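N-acetylneuraminate lyase (Fusobacterium nucleatum subsp. nucleatum ATCC 25586, PDB 5ZKA) is a lyase of the dihydrodipicolinate synthetase family, built as a TIM barrel. Local coordinates at residues Tyr46-Met51 with Asp82-Ser87; Thr138-Thr143 with Asn171-Gly176. All coordinates share one frame; numbering follows the deposited sequence.

Interaction 1: Tyr46-Met51 with Asp82-Ser87; sequences YNIDKM and DEAKDS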
loop_
_atom_site.group_PDB
_atom_site.type_symbol
_atom_site.label_atom_id
_atom_site.label_comp_id
_atom_site.label_asym_id
_atom_site.label_seq_id
_atom_site.Cartn_x
_atom_site.Cartn_y
_atom_site.Cartn_z
ATOM N N TYR A 46 17.143 -14.432 -22.396
ATOM C CA TYR A 46 17.492 -13.158 -21.770
ATOM C C TYR A 46 17.107 -13.141 -20.293
ATOM O O TYR A 46 17.899 -12.720 -19.442
ATOM C CB TYR A 46 16.810 -12.011 -22.516
ATOM C CG TYR A 46 17.275 -10.633 -22.106
ATOM C CD1 TYR A 46 18.481 -10.121 -22.570
ATOM C CD2 TYR A 46 16.495 -9.831 -21.284
ATOM C CE1 TYR A 46 18.905 -8.851 -22.199
ATOM C CE2 TYR A 46 16.908 -8.574 -20.913
ATOM C CZ TYR A 46 18.117 -8.086 -21.372
ATOM O OH TYR A 46 18.518 -6.822 -21.000
ATOM N N ASN A 47 15.900 -13.611 -19.963
ATOM C CA ASN A 47 15.467 -13.620 -18.567
ATOM C C ASN A 47 16.359 -14.505 -17.702
ATOM O O ASN A 47 16.756 -14.117 -16.595
ATOM C CB ASN A 47 14.014 -14.083 -18.475
ATOM C CG ASN A 47 13.049 -12.946 -18.644
ATOM O OD1 ASN A 47 12.870 -12.141 -17.732
ATOM N ND2 ASN A 47 12.434 -12.854 -19.817
ATOM N N ILE A 48 16.669 -15.709 -18.175
ATOM C CA ILE A 48 17.438 -16.637 -17.354
ATOM C C ILE A 48 18.899 -16.199 -17.276
ATOM O O ILE A 48 19.505 -16.187 -16.197
ATOM C CB ILE A 48 17.316 -18.066 -17.908
ATOM C CG1 ILE A 48 15.862 -18.546 -17.853
ATOM C CG2 ILE A 48 18.241 -19.009 -17.150
ATOM C CD1 ILE A 48 15.632 -19.840 -18.660
ATOM N N ASP A 49 19.491 -15.855 -18.422
ATOM C CA ASP A 49 20.933 -15.636 -18.485
ATOM C C ASP A 49 21.354 -14.222 -18.100
ATOM O O ASP A 49 22.460 -14.040 -17.576
ATOM C CB ASP A 49 21.468 -15.935 -19.892
ATOM C CG ASP A 49 21.197 -17.367 -20.346
ATOM O OD1 ASP A 49 20.931 -18.246 -19.498
ATOM O OD2 ASP A 49 21.264 -17.612 -21.572
ATOM N N LYS A 50 20.532 -13.213 -18.377
ATOM C CA LYS A 50 20.932 -11.828 -18.135
ATOM C C LYS A 50 20.176 -11.168 -16.995
ATOM O O LYS A 50 20.788 -10.460 -16.187
ATOM C CB LYS A 50 20.758 -10.993 -19.412
ATOM C CG LYS A 50 21.595 -11.495 -20.606
ATOM C CD LYS A 50 23.073 -11.571 -20.276
ATOM C CE LYS A 50 23.848 -12.252 -21.403
ATOM N NZ LYS A 50 25.314 -12.388 -21.113
ATOM N N MET A 51 18.862 -11.371 -16.905
ATOM C CA MET A 51 18.116 -10.888 -15.747
ATOM C C MET A 51 18.339 -11.754 -14.516
ATOM O O MET A 51 18.076 -11.296 -13.401
ATOM C CB MET A 51 16.618 -10.808 -16.066
ATOM C CG MET A 51 16.278 -9.889 -17.246
ATOM S SD MET A 51 16.680 -8.128 -16.978
ATOM C CE MET A 51 18.361 -8.008 -17.659
ATOM N N ASP A 82 10.719 -26.299 -22.835
ATOM C CA ASP A 82 11.795 -26.868 -23.638
ATOM C C ASP A 82 13.033 -25.987 -23.583
ATOM O O ASP A 82 14.158 -26.490 -23.498
ATOM C CB ASP A 82 11.338 -27.054 -25.080
ATOM C CG ASP A 82 12.428 -27.621 -25.963
ATOM O OD1 ASP A 82 12.750 -28.820 -25.807
ATOM O OD2 ASP A 82 12.962 -26.869 -26.810
ATOM N N GLU A 83 12.845 -24.664 -23.617
ATOM C CA GLU A 83 13.986 -23.756 -23.595
ATOM C C GLU A 83 14.554 -23.589 -22.190
ATOM O O GLU A 83 15.779 -23.559 -22.013
ATOM C CB GLU A 83 13.577 -22.398 -24.163
ATOM C CG GLU A 83 14.740 -21.440 -24.325
ATOM C CD GLU A 83 15.767 -21.925 -25.330
ATOM O OE1 GLU A 83 15.377 -22.554 -26.338
ATOM O OE2 GLU A 83 16.969 -21.663 -25.119
ATOM N N ALA A 84 13.682 -23.470 -21.184
ATOM C CA ALA A 84 14.144 -23.202 -19.826
ATOM C C ALA A 84 14.684 -24.449 -19.139
ATOM O O ALA A 84 15.580 -24.338 -18.292
ATOM C CB ALA A 84 13.009 -22.601 -18.991
ATOM N N LYS A 85 14.154 -25.625 -19.482
ATOM C CA LYS A 85 14.534 -26.907 -18.865
ATOM C C LYS A 85 14.326 -26.788 -17.356
ATOM O O LYS A 85 13.260 -26.313 -16.928
ATOM C CB LYS A 85 15.938 -27.261 -19.325
ATOM C CG LYS A 85 15.995 -27.487 -20.827
ATOM C CD LYS A 85 17.347 -27.951 -21.305
ATOM C CE LYS A 85 17.233 -28.542 -22.701
ATOM N NZ LYS A 85 16.562 -27.600 -23.643
ATOM N N ASP A 86 15.286 -27.193 -16.522
ATOM C CA ASP A 86 15.165 -27.090 -15.072
ATOM C C ASP A 86 16.094 -26.026 -14.484
ATOM O O ASP A 86 16.490 -26.122 -13.321
ATOM C CB ASP A 86 15.434 -28.447 -14.421
ATOM N N SER A 87 16.447 -25.002 -15.268
ATOM C CA SER A 87 17.373 -23.981 -14.776
ATOM C C SER A 87 16.716 -23.019 -13.793
ATOM O O SER A 87 17.385 -22.512 -12.885
ATOM C CB SER A 87 17.962 -23.196 -15.948
ATOM O OG SER A 87 16.927 -22.677 -16.767
#
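I48 reaches out from the last turn of helix 37-49 and sets its CD1 against the two residues that bracket the turn after helix 70-84. On one of them the meeting is methyl to methyl: I48 CD1 lies 3.8 Å from A84 CB. On the other it is methyl to hydroxyl, with I48 CD1 3.6 Å from S87 OG, while the second branch, I48 CG2, comes to 3.9 Å from the same S87 OG. The S87 hydroxyl therefore faces both ends of the forked isoleucine. CG1 of I48 stands anti to the carbonyl carbon (chi1 -63°), and the extended chi2 carries CD1 forward, beyond CG2, to A84.

What holds S87 OG there is its own segment. K85 leaves the helix with positive phi, and a type II' turn from A84 to S87 folds the chain back; S87 OG then donates to A84 O at 2.6 Å in the carbonyl plane, and S87 N gives the same oxygen a second bond. The bond to A84 O probably restrains the rotation of the hydroxyl, which meets I48 by van der Waals contact alone.

Beside this small van der Waals contact, salt bridges from R41 to D82 and E83, and from R45 to E83, tie the two helices together, while R45 also pairs with D49 of its own helix. I48 also touches V88, just ahead of strand 89-93, and N47 turns to S23 of strand 20-24 and to N224 of helix 223-237.

Interaction 2: Thr138-Thr143 with Asn171-Gly176; sequences TIVRET and NEKIIG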
loop_
_atom_site.group_PDB
_atom_site.type_symbol
_atom_site.label_atom_id
_atom_site.label_comp_id
_atom_site.label_asym_id
_atom_site.label_seq_id
_atom_site.Cartn_x
_atom_site.Cartn_y
_atom_site.Cartn_z
ATOM N N THR A 138 -11.311 -27.804 -8.318
ATOM C CA THR A 138 -11.461 -28.688 -9.468
ATOM C C THR A 138 -10.167 -28.765 -10.272
ATOM O O THR A 138 -9.744 -29.852 -10.681
ATOM C CB THR A 138 -12.622 -28.214 -10.350
ATOM O OG1 THR A 138 -13.862 -28.331 -9.631
ATOM C CG2 THR A 138 -12.698 -29.020 -11.640
ATOM N N ILE A 139 -9.520 -27.623 -10.511
ATOM C CA ILE A 139 -8.261 -27.667 -11.248
ATOM C C ILE A 139 -7.238 -28.502 -10.492
ATOM O O ILE A 139 -6.511 -29.308 -11.087
ATOM C CB ILE A 139 -7.742 -26.244 -11.527
ATOM C CG1 ILE A 139 -8.790 -25.443 -12.311
ATOM C CG2 ILE A 139 -6.416 -26.315 -12.291
ATOM C CD1 ILE A 139 -8.501 -23.933 -12.390
ATOM N N VAL A 140 -7.157 -28.319 -9.172
ATOM C CA VAL A 140 -6.197 -29.079 -8.370
ATOM C C VAL A 140 -6.526 -30.565 -8.424
ATOM O O VAL A 140 -5.666 -31.405 -8.727
ATOM C CB VAL A 140 -6.183 -28.555 -6.922
ATOM C CG1 VAL A 140 -5.385 -29.482 -6.022
ATOM C CG2 VAL A 140 -5.628 -27.135 -6.881
ATOM N N ARG A 141 -7.788 -30.902 -8.162
ATOM C CA ARG A 141 -8.231 -32.298 -8.173
ATOM C C ARG A 141 -7.939 -32.976 -9.508
ATOM O O ARG A 141 -7.449 -34.113 -9.552
ATOM C CB ARG A 141 -9.723 -32.345 -7.861
ATOM C CG ARG A 141 -10.313 -33.720 -7.826
ATOM C CD ARG A 141 -11.735 -33.667 -7.289
ATOM N NE ARG A 141 -12.656 -33.005 -8.213
ATOM C CZ ARG A 141 -13.246 -31.836 -7.971
ATOM N NH1 ARG A 141 -13.014 -31.197 -6.834
ATOM N NH2 ARG A 141 -14.075 -31.312 -8.863
ATOM N N GLU A 142 -8.245 -32.300 -10.613
ATOM C CA GLU A 142 -8.148 -32.936 -11.920
ATOM C C GLU A 142 -6.717 -33.013 -12.441
ATOM O O GLU A 142 -6.437 -33.847 -13.311
ATOM C CB GLU A 142 -9.033 -32.191 -12.921
ATOM C CG GLU A 142 -10.523 -32.291 -12.622
ATOM C CD GLU A 142 -11.084 -33.687 -12.902
ATOM O OE1 GLU A 142 -10.792 -34.248 -13.982
ATOM O OE2 GLU A 142 -11.816 -34.221 -12.040
ATOM N N THR A 143 -5.809 -32.177 -11.935
ATOM C CA THR A 143 -4.412 -32.219 -12.360
ATOM C C THR A 143 -3.488 -32.903 -11.360
ATOM O O THR A 143 -2.442 -33.419 -11.759
ATOM C CB THR A 143 -3.872 -30.797 -12.612
ATOM O OG1 THR A 143 -3.880 -30.049 -11.389
ATOM C CG2 THR A 143 -4.723 -30.069 -13.648
ATOM N N ASN A 171 -6.952 -26.280 1.450
ATOM C CA ASN A 171 -6.451 -27.269 0.501
ATOM C C ASN A 171 -4.921 -27.279 0.540
ATOM O O ASN A 171 -4.276 -26.266 0.243
ATOM C CB ASN A 171 -6.970 -26.935 -0.901
ATOM C CG ASN A 171 -6.749 -28.062 -1.905
ATOM O OD1 ASN A 171 -5.696 -28.701 -1.930
ATOM N ND2 ASN A 171 -7.740 -28.281 -2.767
ATOM N N GLU A 172 -4.334 -28.426 0.902
ATOM C CA GLU A 172 -2.882 -28.497 1.064
ATOM C C GLU A 172 -2.122 -28.282 -0.242
ATOM O O GLU A 172 -0.925 -27.981 -0.204
ATOM C CB GLU A 172 -2.490 -29.843 1.677
ATOM C CG GLU A 172 -3.196 -31.045 1.041
ATOM C CD GLU A 172 -4.393 -31.531 1.849
ATOM O OE1 GLU A 172 -4.234 -32.512 2.608
ATOM O OE2 GLU A 172 -5.490 -30.935 1.722
ATOM N N LYS A 173 -2.774 -28.432 -1.394
ATOM C CA LYS A 173 -2.108 -28.218 -2.672
ATOM C C LYS A 173 -2.278 -26.799 -3.204
ATOM O O LYS A 173 -1.684 -26.468 -4.238
ATOM C CB LYS A 173 -2.611 -29.227 -3.714
ATOM C CG LYS A 173 -2.018 -30.627 -3.525
ATOM C CD LYS A 173 -2.234 -31.500 -4.752
ATOM C CE LYS A 173 -1.635 -32.873 -4.553
ATOM N NZ LYS A 173 -1.880 -33.746 -5.734
ATOM N N ILE A 174 -3.070 -25.961 -2.540
ATOM C CA ILE A 174 -3.146 -24.548 -2.873
ATOM C C ILE A 174 -2.094 -23.870 -2.005
ATOM O O ILE A 174 -2.332 -23.583 -0.831
ATOM C CB ILE A 174 -4.549 -23.979 -2.654
ATOM C CG1 ILE A 174 -5.539 -24.655 -3.616
ATOM C CG2 ILE A 174 -4.557 -22.485 -2.873
ATOM C CD1 ILE A 174 -7.005 -24.253 -3.402
ATOM N N ILE A 175 -0.909 -23.645 -2.583
ATOM C CA ILE A 175 0.298 -23.391 -1.798
ATOM C C ILE A 175 0.620 -21.911 -1.652
ATOM O O ILE A 175 1.544 -21.570 -0.900
ATOM C CB ILE A 175 1.526 -24.121 -2.380
ATOM C CG1 ILE A 175 1.859 -23.633 -3.790
ATOM C CG2 ILE A 175 1.317 -25.633 -2.402
ATOM C CD1 ILE A 175 3.150 -24.241 -4.318
ATOM N N GLY A 176 -0.086 -21.026 -2.344
ATOM C CA GLY A 176 0.247 -19.620 -2.253
ATOM C C GLY A 176 -0.655 -18.753 -3.104
ATOM O O GLY A 176 -1.641 -19.213 -3.680
#
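V140, on the last turns of helix 129-143, fits against the turn that leads into strand 174-176 of the TIM barrel, so an outer helix here meets the approach to the strand after next, which lies beside 147-150 in the sheet. Its two methyls divide the work. CG1, anti to the backbone N (chi1 170°), takes K173 and N171, while CG2, beside that N, faces I174.

The closest approach is V140 CG1 to K173 CB at 3.6 Å, and the aliphatic chain of K173 continues past the same methyl, with K173 CD 4.0 Å from V140 CG1. Beyond CG the lysine is fully stretched, and this takes NZ along the helix to its end, where it is hydrogen-bonded to G144 O. The lysine thus packs through its carbons and spends its ammonium on a backbone carbonyl. I174 meets the valine at about a right angle, I174 CG1 lying 4.1 Å from V140 CG2; both side chains also touch strand 147-150, V140 on M147 and I174 on I149.

N171 adds its amide, whose OD1 and ND2 both lie 4.2 Å from V140 CG1. ND2 is hydrogen-bonded to E137, one turn back on the helix, which links the turn to the helix by a polar bond as well. The other end of the amide shapes the turn itself: in an Asx turn, K173 N donates to N171 OD1 over 3.0 Å. That bond makes an angle of 158° at the hydrogen, and its donor is tilted 18° from the amide's carbonyl plane.

In the fold
Both interactions belong to the same TIM barrel and come in series along the chain, interaction 1 closing before interaction 2 opens. Their centres lie 27 Å apart and their nearest atoms about 16 Å, so they do not touch. Interaction 1 joins helices 37-49 and 70-84, which follow strands 20-24 and 55-58; interaction 2 joins helix 129-143 to the entry of strand 174-176. Across the parallel sheet, strands 89-93 and 117-120 stand between 55-58 and 147-150, the strand beside 174-176. One contact therefore joins the end of one outer helix to the end of its neighbour and the turn that follows, while the other joins a helix to the turn that leads into a strand further round the barrel.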